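Local coordinates for protein fructuronate-tagaturonate epimerase UxaE from Cohnella laeviribosi in complex with 1 glycerol (Cohnella laeviribosi, PDB 6IL9) that catalyses the epimerisation that interconverts fructuronate and tagaturonate, probably at the zinc-containing site of its TIM barrel, at residues G106-V111 with P118-Q123; W372-R377 with E473-S478; R377-T382 with F462-E467; S427-N432 with Q436-T441. All blocks are in the same frame, centred on the assembly; numbering follows the deposited sequence.

Interaction 1 (G106-V111 with P118-Q123); sequences GHVQTV and PILAQQ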
loop_
_atom_site.group_PDB
_atom_site.type_symbol
_atom_site.label_atom_id
_atom_site.label_comp_id
_atom_site.label_asym_id
_atom_site.label_seq_id
_atom_site.Cartn_x
_atom_site.Cartn_y
_atom_site.Cartn_z
ATOM N N GLY A 106 -2.092 -10.636 -10.664
ATOM C CA GLY A 106 -2.418 -9.532 -11.555
ATOM C C GLY A 106 -1.475 -8.358 -11.380
ATOM O O GLY A 106 -1.077 -7.720 -12.356
ATOM N N HIS A 107 -1.097 -8.064 -10.129
ATOM C CA HIS A 107 -0.135 -6.995 -9.861
ATOM C C HIS A 107 1.216 -7.294 -10.488
ATOM O O HIS A 107 1.832 -6.417 -11.103
ATOM C CB HIS A 107 0.009 -6.788 -8.356
ATOM C CG HIS A 107 -1.108 -5.991 -7.767
ATOM N ND1 HIS A 107 -1.435 -6.033 -6.432
ATOM C CD2 HIS A 107 -1.982 -5.134 -8.345
ATOM C CE1 HIS A 107 -2.456 -5.222 -6.208
ATOM N NE2 HIS A 107 -2.803 -4.662 -7.352
ATOM N N VAL A 108 1.691 -8.529 -10.331
ATOM C CA VAL A 108 2.952 -8.935 -10.943
ATOM C C VAL A 108 2.876 -8.828 -12.465
ATOM O O VAL A 108 3.800 -8.323 -13.117
ATOM C CB VAL A 108 3.320 -10.361 -10.502
ATOM C CG1 VAL A 108 4.522 -10.845 -11.305
ATOM C CG2 VAL A 108 3.603 -10.393 -9.003
ATOM N N GLN A 109 1.779 -9.321 -13.055
ATOM C CA GLN A 109 1.601 -9.226 -14.504
ATOM C C GLN A 109 1.674 -7.788 -14.993
ATOM O O GLN A 109 2.127 -7.534 -16.121
ATOM C CB GLN A 109 0.260 -9.842 -14.918
ATOM C CG GLN A 109 0.188 -11.351 -14.712
ATOM C CD GLN A 109 -1.236 -11.810 -14.523
ATOM O OE1 GLN A 109 -2.173 -11.055 -14.777
ATOM N NE2 GLN A 109 -1.411 -13.039 -14.055
ATOM N N THR A 110 1.245 -6.837 -14.159
ATOM C CA THR A 110 1.236 -5.433 -14.553
ATOM C C THR A 110 2.635 -4.828 -14.545
ATOM O O THR A 110 2.985 -4.068 -15.452
ATOM C CB THR A 110 0.312 -4.639 -13.628
ATOM O OG1 THR A 110 -0.997 -5.230 -13.649
ATOM C CG2 THR A 110 0.225 -3.176 -14.095
ATOM N N VAL A 111 3.455 -5.138 -13.539
ATOM C CA VAL A 111 4.781 -4.530 -13.483
ATOM C C VAL A 111 5.815 -5.294 -14.298
ATOM O O VAL A 111 6.901 -4.753 -14.548
ATOM C CB VAL A 111 5.296 -4.377 -12.036
ATOM C CG1 VAL A 111 4.376 -3.446 -11.237
ATOM C CG2 VAL A 111 5.456 -5.739 -11.346
ATOM N N PRO A 118 7.833 -3.503 -7.518
ATOM C CA PRO A 118 6.559 -3.600 -6.791
ATOM C C PRO A 118 6.717 -3.814 -5.300
ATOM O O PRO A 118 7.466 -4.694 -4.871
ATOM C CB PRO A 118 5.884 -4.815 -7.444
ATOM C CG PRO A 118 7.062 -5.717 -7.813
ATOM C CD PRO A 118 8.222 -4.775 -8.153
ATOM N N ILE A 119 6.015 -3.017 -4.501
ATOM C CA ILE A 119 5.826 -3.314 -3.086
ATOM C C ILE A 119 4.529 -4.116 -3.032
ATOM O O ILE A 119 3.434 -3.566 -2.917
ATOM C CB ILE A 119 5.784 -2.047 -2.232
ATOM C CG1 ILE A 119 6.956 -1.118 -2.594
ATOM C CG2 ILE A 119 5.810 -2.414 -0.742
ATOM C CD1 ILE A 119 8.355 -1.743 -2.457
ATOM N N LEU A 120 4.659 -5.439 -3.164
ATOM C CA LEU A 120 3.483 -6.286 -3.382
ATOM C C LEU A 120 2.746 -6.597 -2.098
ATOM O O LEU A 120 1.558 -6.939 -2.141
ATOM C CB LEU A 120 3.884 -7.610 -4.027
ATOM C CG LEU A 120 4.184 -7.683 -5.500
ATOM C CD1 LEU A 120 4.608 -9.115 -5.766
ATOM C CD2 LEU A 120 2.932 -7.348 -6.301
ATOM N N ALA A 121 3.441 -6.550 -0.966
ATOM C CA ALA A 121 2.862 -6.779 0.348
ATOM C C ALA A 121 2.775 -5.427 1.033
ATOM O O ALA A 121 3.797 -4.860 1.428
ATOM C CB ALA A 121 3.714 -7.758 1.158
ATOM N N GLN A 122 1.567 -4.900 1.166
ATOM C CA GLN A 122 1.406 -3.587 1.784
ATOM C C GLN A 122 0.010 -3.522 2.374
ATOM O O GLN A 122 -0.962 -3.533 1.621
ATOM C CB GLN A 122 1.613 -2.475 0.756
ATOM C CG GLN A 122 1.215 -1.101 1.272
ATOM C CD GLN A 122 0.649 -0.223 0.179
ATOM O OE1 GLN A 122 1.381 0.264 -0.674
ATOM N NE2 GLN A 122 -0.663 -0.019 0.196
ATOM N N GLN A 123 -0.088 -3.470 3.703
ATOM C CA GLN A 123 -1.369 -3.275 4.374
ATOM C C GLN A 123 -1.120 -2.472 5.641
ATOM O O GLN A 123 -0.055 -2.579 6.259
ATOM C CB GLN A 123 -2.050 -4.610 4.725
ATOM C CG GLN A 123 -2.734 -5.322 3.548
ATOM C CD GLN A 123 -3.980 -4.596 3.087
ATOM O OE1 GLN A 123 -5.076 -4.830 3.610
ATOM N NE2 GLN A 123 -3.826 -3.698 2.115
HETATM O O HOH W 1 -0.139 -7.573 -4.413
#

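Interaction 2 (W372-R377 with E473-S478); sequences WLEAVR and EAALRS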
loop_
_atom_site.group_PDB
_atom_site.type_symbol
_atom_site.label_atom_id
_atom_site.label_comp_id
_atom_site.label_asym_id
_atom_site.label_seq_id
_atom_site.Cartn_x
_atom_site.Cartn_y
_atom_site.Cartn_z
ATOM N N TRP A 372 -9.327 -3.502 -4.405
ATOM C CA TRP A 372 -10.588 -4.034 -3.906
ATOM C C TRP A 372 -11.756 -3.558 -4.768
ATOM O O TRP A 372 -12.668 -4.334 -5.074
ATOM C CB TRP A 372 -10.746 -3.620 -2.434
ATOM C CG TRP A 372 -12.123 -3.267 -1.951
ATOM C CD1 TRP A 372 -12.632 -2.006 -1.747
ATOM C CD2 TRP A 372 -13.149 -4.180 -1.548
ATOM N NE1 TRP A 372 -13.920 -2.084 -1.272
ATOM C CE2 TRP A 372 -14.256 -3.408 -1.128
ATOM C CE3 TRP A 372 -13.237 -5.575 -1.495
ATOM C CZ2 TRP A 372 -15.448 -3.991 -0.674
ATOM C CZ3 TRP A 372 -14.415 -6.150 -1.035
ATOM C CH2 TRP A 372 -15.507 -5.357 -0.641
ATOM N N LEU A 373 -11.736 -2.296 -5.205
ATOM C CA LEU A 373 -12.845 -1.834 -6.033
ATOM C C LEU A 373 -12.874 -2.540 -7.385
ATOM O O LEU A 373 -13.953 -2.722 -7.959
ATOM C CB LEU A 373 -12.780 -0.313 -6.229
ATOM C CG LEU A 373 -13.123 0.553 -5.019
ATOM C CD1 LEU A 373 -13.073 2.038 -5.401
ATOM C CD2 LEU A 373 -14.496 0.212 -4.420
ATOM N N GLU A 374 -11.717 -2.951 -7.918
ATOM C CA GLU A 374 -11.751 -3.736 -9.150
ATOM C C GLU A 374 -12.371 -5.107 -8.926
ATOM O O GLU A 374 -13.013 -5.648 -9.833
ATOM C CB GLU A 374 -10.353 -3.897 -9.731
ATOM C CG GLU A 374 -9.803 -2.617 -10.346
ATOM C CD GLU A 374 -10.697 -2.027 -11.422
ATOM O OE1 GLU A 374 -11.287 -2.789 -12.231
ATOM O OE2 GLU A 374 -10.802 -0.777 -11.467
ATOM N N ALA A 375 -12.193 -5.680 -7.737
ATOM C CA ALA A 375 -12.870 -6.937 -7.423
ATOM C C ALA A 375 -14.376 -6.723 -7.314
ATOM O O ALA A 375 -15.170 -7.534 -7.818
ATOM C CB ALA A 375 -12.304 -7.526 -6.126
ATOM N N VAL A 376 -14.783 -5.624 -6.675
ATOM C CA VAL A 376 -16.202 -5.283 -6.606
ATOM C C VAL A 376 -16.774 -5.100 -8.006
ATOM O O VAL A 376 -17.892 -5.549 -8.300
ATOM C CB VAL A 376 -16.409 -4.022 -5.743
ATOM C CG1 VAL A 376 -17.868 -3.541 -5.851
ATOM C CG2 VAL A 376 -16.056 -4.300 -4.289
ATOM N N ARG A 377 -16.015 -4.452 -8.894
ATOM C CA ARG A 377 -16.470 -4.277 -10.270
ATOM C C ARG A 377 -16.711 -5.624 -10.950
ATOM O O ARG A 377 -17.685 -5.785 -11.692
ATOM C CB ARG A 377 -15.452 -3.452 -11.053
ATOM C CG ARG A 377 -15.974 -2.947 -12.377
ATOM C CD ARG A 377 -14.825 -2.613 -13.319
ATOM N NE ARG A 377 -13.906 -1.582 -12.826
ATOM C CZ ARG A 377 -14.134 -0.270 -12.889
ATOM N NH1 ARG A 377 -15.276 0.190 -13.382
ATOM N NH2 ARG A 377 -13.225 0.585 -12.442
ATOM N N GLU A 473 -7.740 -10.430 -13.136
ATOM C CA GLU A 473 -6.363 -10.083 -13.460
ATOM C C GLU A 473 -6.282 -9.201 -14.695
ATOM O O GLU A 473 -5.433 -8.304 -14.752
ATOM C CB GLU A 473 -5.547 -11.359 -13.607
ATOM C CG GLU A 473 -5.480 -12.044 -12.269
ATOM C CD GLU A 473 -4.819 -13.381 -12.294
ATOM O OE1 GLU A 473 -4.398 -13.838 -13.381
ATOM O OE2 GLU A 473 -4.729 -13.980 -11.198
ATOM N N ALA A 474 -7.180 -9.396 -15.667
ATOM C CA ALA A 474 -7.214 -8.486 -16.812
ATOM C C ALA A 474 -7.606 -7.089 -16.372
ATOM O O ALA A 474 -7.100 -6.090 -16.901
ATOM C CB ALA A 474 -8.195 -8.991 -17.871
ATOM N N ALA A 475 -8.522 -7.001 -15.410
ATOM C CA ALA A 475 -8.924 -5.696 -14.900
ATOM C C ALA A 475 -7.773 -5.010 -14.174
ATOM O O ALA A 475 -7.568 -3.801 -14.331
ATOM C CB ALA A 475 -10.133 -5.847 -13.984
ATOM N N LEU A 476 -7.010 -5.760 -13.367
ATOM C CA LEU A 476 -5.872 -5.146 -12.688
ATOM C C LEU A 476 -4.822 -4.685 -13.688
ATOM O O LEU A 476 -4.292 -3.571 -13.571
ATOM C CB LEU A 476 -5.266 -6.126 -11.683
ATOM C CG LEU A 476 -6.160 -6.475 -10.495
ATOM C CD1 LEU A 476 -5.530 -7.616 -9.733
ATOM C CD2 LEU A 476 -6.397 -5.259 -9.579
ATOM N N ARG A 477 -4.509 -5.524 -14.687
ATOM C CA ARG A 477 -3.537 -5.129 -15.702
ATOM C C ARG A 477 -3.952 -3.828 -16.370
ATOM O O ARG A 477 -3.127 -2.924 -16.563
ATOM C CB ARG A 477 -3.384 -6.238 -16.742
ATOM C CG ARG A 477 -2.692 -7.461 -16.168
ATOM C CD ARG A 477 -2.270 -8.432 -17.273
ATOM N NE ARG A 477 -3.397 -8.834 -18.112
ATOM C CZ ARG A 477 -4.113 -9.942 -17.934
ATOM N NH1 ARG A 477 -3.838 -10.767 -16.936
ATOM N NH2 ARG A 477 -5.110 -10.233 -18.764
ATOM N N SER A 478 -5.239 -3.698 -16.687
ATOM C CA SER A 478 -5.709 -2.507 -17.383
ATOM C C SER A 478 -5.698 -1.296 -16.461
ATOM O O SER A 478 -5.256 -0.204 -16.844
ATOM C CB SER A 478 -7.121 -2.758 -17.919
ATOM O OG SER A 478 -7.673 -1.567 -18.449
#

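Interaction 3 (R377-T382 with F462-E467); sequences RIVAKT and FRTLSE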
loop_
_atom_site.group_PDB
_atom_site.type_symbol
_atom_site.label_atom_id
_atom_site.label_comp_id
_atom_site.label_asym_id
_atom_site.label_seq_id
_atom_site.Cartn_x
_atom_site.Cartn_y
_atom_site.Cartn_z
ATOM N N ARG A 377 -16.015 -4.452 -8.894
ATOM C CA ARG A 377 -16.470 -4.277 -10.270
ATOM C C ARG A 377 -16.711 -5.624 -10.950
ATOM O O ARG A 377 -17.685 -5.785 -11.692
ATOM C CB ARG A 377 -15.452 -3.452 -11.053
ATOM C CG ARG A 377 -15.974 -2.947 -12.377
ATOM C CD ARG A 377 -14.825 -2.613 -13.319
ATOM N NE ARG A 377 -13.906 -1.582 -12.826
ATOM C CZ ARG A 377 -14.134 -0.270 -12.889
ATOM N NH1 ARG A 377 -15.276 0.190 -13.382
ATOM N NH2 ARG A 377 -13.225 0.585 -12.442
ATOM N N ILE A 378 -15.843 -6.608 -10.702
ATOM C CA ILE A 378 -16.081 -7.940 -11.258
ATOM C C ILE A 378 -17.395 -8.512 -10.733
ATOM O O ILE A 378 -18.148 -9.159 -11.476
ATOM C CB ILE A 378 -14.901 -8.876 -10.941
ATOM C CG1 ILE A 378 -13.649 -8.438 -11.698
ATOM C CG2 ILE A 378 -15.275 -10.342 -11.266
ATOM C CD1 ILE A 378 -13.776 -8.449 -13.188
ATOM N N VAL A 379 -17.680 -8.310 -9.443
ATOM C CA VAL A 379 -18.935 -8.802 -8.875
ATOM C C VAL A 379 -20.121 -8.105 -9.532
ATOM O O VAL A 379 -21.119 -8.743 -9.897
ATOM C CB VAL A 379 -18.948 -8.624 -7.343
ATOM C CG1 VAL A 379 -20.321 -8.988 -6.767
ATOM C CG2 VAL A 379 -17.869 -9.476 -6.698
ATOM N N ALA A 380 -20.033 -6.782 -9.707
ATOM C CA ALA A 380 -21.114 -6.078 -10.395
ATOM C C ALA A 380 -21.352 -6.646 -11.793
ATOM O O ALA A 380 -22.501 -6.741 -12.244
ATOM C CB ALA A 380 -20.812 -4.582 -10.476
ATOM N N LYS A 381 -20.280 -7.046 -12.488
ATOM C CA LYS A 381 -20.399 -7.533 -13.862
ATOM C C LYS A 381 -20.886 -8.975 -13.944
ATOM O O LYS A 381 -21.581 -9.332 -14.901
ATOM C CB LYS A 381 -19.050 -7.435 -14.580
ATOM C CG LYS A 381 -18.625 -6.018 -14.923
ATOM C CD LYS A 381 -17.250 -5.989 -15.563
ATOM C CE LYS A 381 -16.805 -4.562 -15.849
ATOM N NZ LYS A 381 -17.470 -4.009 -17.052
ATOM N N THR A 382 -20.516 -9.820 -12.983
ATOM C CA THR A 382 -20.719 -11.259 -13.112
ATOM C C THR A 382 -21.636 -11.858 -12.058
ATOM O O THR A 382 -22.098 -12.993 -12.239
ATOM C CB THR A 382 -19.373 -11.997 -13.051
ATOM O OG1 THR A 382 -18.819 -11.848 -11.739
ATOM C CG2 THR A 382 -18.408 -11.432 -14.073
ATOM N N PHE A 462 -15.560 -14.342 -2.521
ATOM C CA PHE A 462 -14.331 -14.995 -2.953
ATOM C C PHE A 462 -14.622 -16.110 -3.948
ATOM O O PHE A 462 -13.808 -16.373 -4.837
ATOM C CB PHE A 462 -13.552 -15.506 -1.738
ATOM C CG PHE A 462 -12.717 -14.438 -1.093
ATOM C CD1 PHE A 462 -11.530 -14.030 -1.679
ATOM C CD2 PHE A 462 -13.149 -13.800 0.055
ATOM C CE1 PHE A 462 -10.760 -13.018 -1.106
ATOM C CE2 PHE A 462 -12.390 -12.791 0.634
ATOM C CZ PHE A 462 -11.194 -12.399 0.049
ATOM N N ARG A 463 -15.792 -16.741 -3.843
ATOM C CA ARG A 463 -16.162 -17.755 -4.821
ATOM C C ARG A 463 -16.291 -17.149 -6.216
ATOM O O ARG A 463 -15.772 -17.708 -7.191
ATOM C CB ARG A 463 -17.463 -18.432 -4.383
ATOM C CG ARG A 463 -17.670 -19.841 -4.890
ATOM C CD ARG A 463 -18.469 -20.661 -3.868
ATOM N NE ARG A 463 -19.695 -19.982 -3.444
ATOM C CZ ARG A 463 -20.043 -19.760 -2.176
ATOM N NH1 ARG A 463 -19.266 -20.169 -1.182
ATOM N NH2 ARG A 463 -21.182 -19.137 -1.899
ATOM N N THR A 464 -16.955 -15.990 -6.341
ATOM C CA THR A 464 -17.047 -15.408 -7.679
ATOM C C THR A 464 -15.698 -14.894 -8.155
ATOM O O THR A 464 -15.400 -14.985 -9.347
ATOM C CB THR A 464 -18.091 -14.288 -7.767
ATOM O OG1 THR A 464 -17.500 -13.030 -7.434
ATOM C CG2 THR A 464 -19.281 -14.556 -6.885
ATOM N N LEU A 465 -14.856 -14.382 -7.253
ATOM C CA LEU A 465 -13.567 -13.870 -7.715
ATOM C C LEU A 465 -12.647 -15.002 -8.158
ATOM O O LEU A 465 -11.851 -14.824 -9.088
ATOM C CB LEU A 465 -12.910 -13.011 -6.636
ATOM C CG LEU A 465 -13.143 -11.495 -6.771
ATOM C CD1 LEU A 465 -12.371 -10.932 -7.961
ATOM C CD2 LEU A 465 -14.632 -11.209 -6.946
ATOM N N SER A 466 -12.761 -16.175 -7.533
ATOM C CA SER A 466 -12.006 -17.330 -8.009
ATOM C C SER A 466 -12.525 -17.806 -9.366
ATOM O O SER A 466 -11.735 -18.101 -10.271
ATOM C CB SER A 466 -12.072 -18.452 -6.974
ATOM O OG SER A 466 -11.359 -19.589 -7.420
ATOM N N GLU A 467 -13.852 -17.871 -9.531
ATOM C CA GLU A 467 -14.418 -18.250 -10.820
ATOM C C GLU A 467 -14.027 -17.267 -11.914
ATOM O O GLU A 467 -13.911 -17.656 -13.080
ATOM C CB GLU A 467 -15.946 -18.347 -10.716
ATOM C CG GLU A 467 -16.435 -19.479 -9.828
ATOM C CD GLU A 467 -17.873 -19.294 -9.347
ATOM O OE1 GLU A 467 -18.343 -20.143 -8.555
ATOM O OE2 GLU A 467 -18.534 -18.304 -9.749
#

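Interaction 4 (S427-N432 with Q436-T441); sequences SYMNEN and QLLHIT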
loop_
_atom_site.group_PDB
_atom_site.type_symbol
_atom_site.label_atom_id
_atom_site.label_comp_id
_atom_site.label_asym_id
_atom_site.label_seq_id
_atom_site.Cartn_x
_atom_site.Cartn_y
_atom_site.Cartn_z
ATOM N N SER A 427 -21.570 0.388 -13.849
ATOM C CA SER A 427 -21.354 1.823 -14.008
ATOM C C SER A 427 -21.142 2.520 -12.668
ATOM O O SER A 427 -20.501 3.578 -12.619
ATOM C CB SER A 427 -22.528 2.452 -14.767
ATOM O OG SER A 427 -23.752 2.336 -14.054
ATOM N N TYR A 428 -21.662 1.953 -11.571
ATOM C CA TYR A 428 -21.398 2.533 -10.254
ATOM C C TYR A 428 -19.903 2.675 -9.993
ATOM O O TYR A 428 -19.464 3.644 -9.358
ATOM C CB TYR A 428 -21.999 1.664 -9.156
ATOM C CG TYR A 428 -23.486 1.784 -8.942
ATOM C CD1 TYR A 428 -24.080 3.012 -8.646
ATOM C CD2 TYR A 428 -24.292 0.651 -8.983
ATOM C CE1 TYR A 428 -25.453 3.101 -8.416
ATOM C CE2 TYR A 428 -25.660 0.734 -8.759
ATOM C CZ TYR A 428 -26.229 1.952 -8.475
ATOM O OH TYR A 428 -27.587 2.004 -8.243
ATOM N N MET A 429 -19.107 1.694 -10.425
ATOM C CA MET A 429 -17.681 1.714 -10.113
ATOM C C MET A 429 -16.905 2.681 -10.996
ATOM O O MET A 429 -15.671 2.747 -10.903
ATOM C CB MET A 429 -17.100 0.295 -10.193
ATOM C CG MET A 429 -17.530 -0.601 -9.007
ATOM S SD MET A 429 -17.166 -0.006 -7.318
ATOM C CE MET A 429 -18.700 0.868 -6.933
ATOM N N ASN A 430 -17.607 3.458 -11.820
ATOM C CA ASN A 430 -17.028 4.588 -12.529
ATOM C C ASN A 430 -17.416 5.931 -11.927
ATOM O O ASN A 430 -17.000 6.959 -12.455
ATOM C CB ASN A 430 -17.450 4.578 -14.002
ATOM C CG ASN A 430 -16.910 3.387 -14.750
ATOM O OD1 ASN A 430 -15.809 2.914 -14.462
ATOM N ND2 ASN A 430 -17.688 2.879 -15.697
ATOM N N GLU A 431 -18.189 5.953 -10.844
ATOM C CA GLU A 431 -18.715 7.194 -10.285
ATOM C C GLU A 431 -18.035 7.536 -8.970
ATOM O O GLU A 431 -17.756 6.649 -8.162
ATOM C CB GLU A 431 -20.221 7.083 -10.054
ATOM C CG GLU A 431 -20.987 6.775 -11.324
ATOM C CD GLU A 431 -22.392 6.292 -11.044
ATOM O OE1 GLU A 431 -22.744 6.116 -9.852
ATOM O OE2 GLU A 431 -23.152 6.099 -12.023
ATOM N N ASN A 432 -17.809 8.838 -8.738
ATOM C CA ASN A 432 -17.110 9.256 -7.526
ATOM C C ASN A 432 -17.779 8.712 -6.272
ATOM O O ASN A 432 -17.125 8.112 -5.406
ATOM C CB ASN A 432 -17.059 10.781 -7.430
ATOM C CG ASN A 432 -16.089 11.397 -8.399
ATOM O OD1 ASN A 432 -15.208 10.722 -8.940
ATOM N ND2 ASN A 432 -16.233 12.699 -8.616
ATOM N N GLN A 436 -16.595 5.722 -3.584
ATOM C CA GLN A 436 -16.214 5.957 -2.193
ATOM C C GLN A 436 -17.049 5.113 -1.239
ATOM O O GLN A 436 -16.537 4.622 -0.224
ATOM C CB GLN A 436 -16.352 7.435 -1.853
ATOM C CG GLN A 436 -15.351 8.293 -2.610
ATOM C CD GLN A 436 -15.177 9.645 -1.967
ATOM O OE1 GLN A 436 -16.159 10.324 -1.659
ATOM N NE2 GLN A 436 -13.935 10.047 -1.753
ATOM N N LEU A 437 -18.331 4.931 -1.562
ATOM C CA LEU A 437 -19.221 4.124 -0.735
ATOM C C LEU A 437 -18.671 2.716 -0.573
ATOM O O LEU A 437 -18.605 2.189 0.542
ATOM C CB LEU A 437 -20.606 4.084 -1.376
ATOM C CG LEU A 437 -21.609 3.073 -0.825
ATOM C CD1 LEU A 437 -22.042 3.505 0.571
ATOM C CD2 LEU A 437 -22.806 2.941 -1.768
ATOM N N LEU A 438 -18.268 2.097 -1.686
ATOM C CA LEU A 438 -17.752 0.730 -1.635
ATOM C C LEU A 438 -16.301 0.680 -1.160
ATOM O O LEU A 438 -15.895 -0.307 -0.535
ATOM C CB LEU A 438 -17.890 0.066 -3.013
ATOM C CG LEU A 438 -19.210 -0.664 -3.336
ATOM C CD1 LEU A 438 -19.387 -1.884 -2.459
ATOM C CD2 LEU A 438 -20.442 0.255 -3.206
ATOM N N HIS A 439 -15.518 1.734 -1.422
ATOM C CA HIS A 439 -14.095 1.724 -1.074
ATOM C C HIS A 439 -13.925 1.577 0.429
ATOM O O HIS A 439 -13.163 0.731 0.904
ATOM C CB HIS A 439 -13.441 3.028 -1.566
ATOM C CG HIS A 439 -11.939 3.057 -1.487
ATOM N ND1 HIS A 439 -11.239 2.910 -0.305
ATOM C CD2 HIS A 439 -11.008 3.266 -2.451
ATOM C CE1 HIS A 439 -9.943 3.006 -0.547
ATOM N NE2 HIS A 439 -9.775 3.227 -1.842
ATOM N N ILE A 440 -14.674 2.375 1.189
ATOM C CA ILE A 440 -14.432 2.559 2.609
ATOM C C ILE A 440 -15.149 1.514 3.460
ATOM O O ILE A 440 -14.763 1.301 4.619
ATOM C CB ILE A 440 -14.846 4.015 2.909
ATOM C CG1 ILE A 440 -13.692 4.980 2.664
ATOM C CG2 ILE A 440 -15.406 4.213 4.257
ATOM C CD1 ILE A 440 -13.233 5.085 1.278
ATOM N N THR A 441 -16.132 0.814 2.894
ATOM C CA THR A 441 -16.918 -0.186 3.606
ATOM C C THR A 441 -16.371 -1.600 3.424
ATOM O O THR A 441 -17.063 -2.560 3.762
ATOM C CB THR A 441 -18.390 -0.133 3.168
ATOM O OG1 THR A 441 -18.498 -0.225 1.738
ATOM C CG2 THR A 441 -19.076 1.170 3.659
#

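Interaction 1 (G106-V111 with P118-Q123)
The forked end of Leu120 fits against the helix through both of its methyls. Its CD1 lies 3.6 Å from Val108 CG2, the two side chains crossing at about a right angle, while its CD2 comes equally near, 3.6 Å, to His107 CB, so the histidine offers its aliphatic root to the strand. Leu120 CG is anti to the carbonyl carbon (chi1 -78°), and from there the two methyls reach the helix although the CB does not point straight at it. A turn further along the helix, Val111 CG2 packs obliquely on the Pro118 ring, 3.9 Å from CG and 4.0 Å from CB. The one polar link is indirect. A water in the plane of the His107 ring, at its edge, sits 2.9 Å from His107 ND1 and donates to Leu120 O, also at 2.9 Å, while the far nitrogen NE2 is hydrogen-bonded to Asn371, which helps to set the ring. Helix 104-111 and strand 117-124 run antiparallel here (176° between segment directions, axes 9.9 Å apart), as the return leg of a beta-alpha-beta crossover in a TIM barrel requires. Leu96 of the preceding strand 93-96 touches His107, Val111 and Pro118, and Ala142 and Val146 of helix 135-149 pack on Leu120, placing the contact between the barrel wall and its outer layer of helices.

Interaction 2 (W372-R377 with E473-S478)
One bend brings the Glu374 carboxylate to Ala475: CG stands anti to the carbonyl carbon (chi1 -72°), and the chain folds at chi2 (-56°), which carries OE1 to 3.7 Å from Ala475 CB. This is helix-helix packing on the outside of a TIM barrel, between helix 369-382, which follows the eighth barrel strand, and the C-terminal helix 469-487. Nearer the root of the same glutamate, CB lies 4.2 Å from Leu476 CD2, so the leucine packs on the aliphatic part, while the carboxylate merely touches the alanine methyl. The small side chain of Ala475 is consistent with the close approach of the chains, Glu374 CA 6.7 Å from Ala475 CA. What fixes the carboxylate is Arg377, one turn on, whose guanidinium grips it side-on in a salt bridge; Arg377 NH1 turns instead to Asn430 in the loop before helix 432-440. An alanine in place of Glu374 is likely to leave the Arg377 charge without its mate and open a gap beside Ala475. Both bonds lie close to the guanidinium plane and meet the carboxylate on its syn side, though tilted well out of its plane: Arg377 NE reaches Glu374 OE1 at 2.9 Å, and Arg377 NH2 reaches Glu374 OE2 at 2.9 Å, the straighter of the two at 168°.

Interaction 3 (R377-T382 with F462-E467)
Leu465 reaches across to Ile378 and Val379 with its two methyls. From CB the chain turns by a chi1 of -96°, well away from the usual staggered value, and CG then splits toward helix 369-382: CD1 approaches Ile378 CB at a loose 4.4 Å, and CD2 meets Val379 CG2 more closely, at 3.7 Å. That valine methyl has a second neighbour, lying 3.6 Å from Thr464 OG1, and the Val379 side chain crosses those of Thr464 and Leu465 at about a right angle. The two segments also cross nearly perpendicularly (83°), with a closest axis approach of 9.9 Å. Leu386 and Tyr387 of helix 384-402 also pack on Val379, and Tyr472 of helix 469-487 on Leu465, so several helices outside the barrel strands meet here. Across the interface the grip is therefore one of dispersion and shape: the Thr464 hydroxyl turns its oxygen to a methyl and makes a weak hydrogen bond to Phe461 O in its own helix.

Interaction 4 (S427-N432 with Q436-T441)
Asn432 O accepts the amide of Gln436 N at 3.1 Å, with a fairly straight N-H...O angle of 158° and the donor tilted 22° from the carbonyl plane. Four residues apart, the pair makes the opening turn of helix 432-440, with Glu431 at the N-cap position. Gln436 CG also comes within 3.3 Å of Asn432 O. Beyond CG the buried glutamine runs extended to an amide satisfied at both ends: Gln436 OE1 is hydrogen-bonded to Thr409 OG1, and NE2 to Lys311 O and Gln310 OE1. The second point of contact is apolar. Met429 bends at chi2 and again at chi3 (92°), which brings its terminal CE against Leu438, 3.9 Å from CG and 4.1 Å from CB, the two side chains crossing at about a right angle. Thus the loop that precedes the helix folds against its flank as well as leading into its first turn. At the far end Thr441 OG1 bonds to Leu437 O at 2.7 Å, the hydroxyl approaching one of the carbonyl's lone pairs within the plane of that group. Leu373 of helix 369-382 touches both Met429 and Leu438, and Tyr387 of helix 384-402 lies on Met429, so loop and helix are wedged together against these two helices.

How the interactions relate
Helix 369-382 joins interactions 2 and 3, whose centres are 10 Å apart and which share Arg377; their partner helices, 469-487 and 458-467, follow one another in the chain. Interaction 2 also reaches interaction 1, where Gln109 OE1 lies 2.7 Å from Arg477 NH1 in a probable hydrogen bond, and interaction 4, where Trp372 NE1 lies 2.8 Å from Leu438 O. The side chains of His107 and Gln436 are each about 11 Å from the bound glycerol, that of Glu374 about 13 Å. None of the contacts supplies the zinc ligands His161, Asp273 and His343, though His439 of interaction 4 hydrogen-bonds the phosphoserine at position 346.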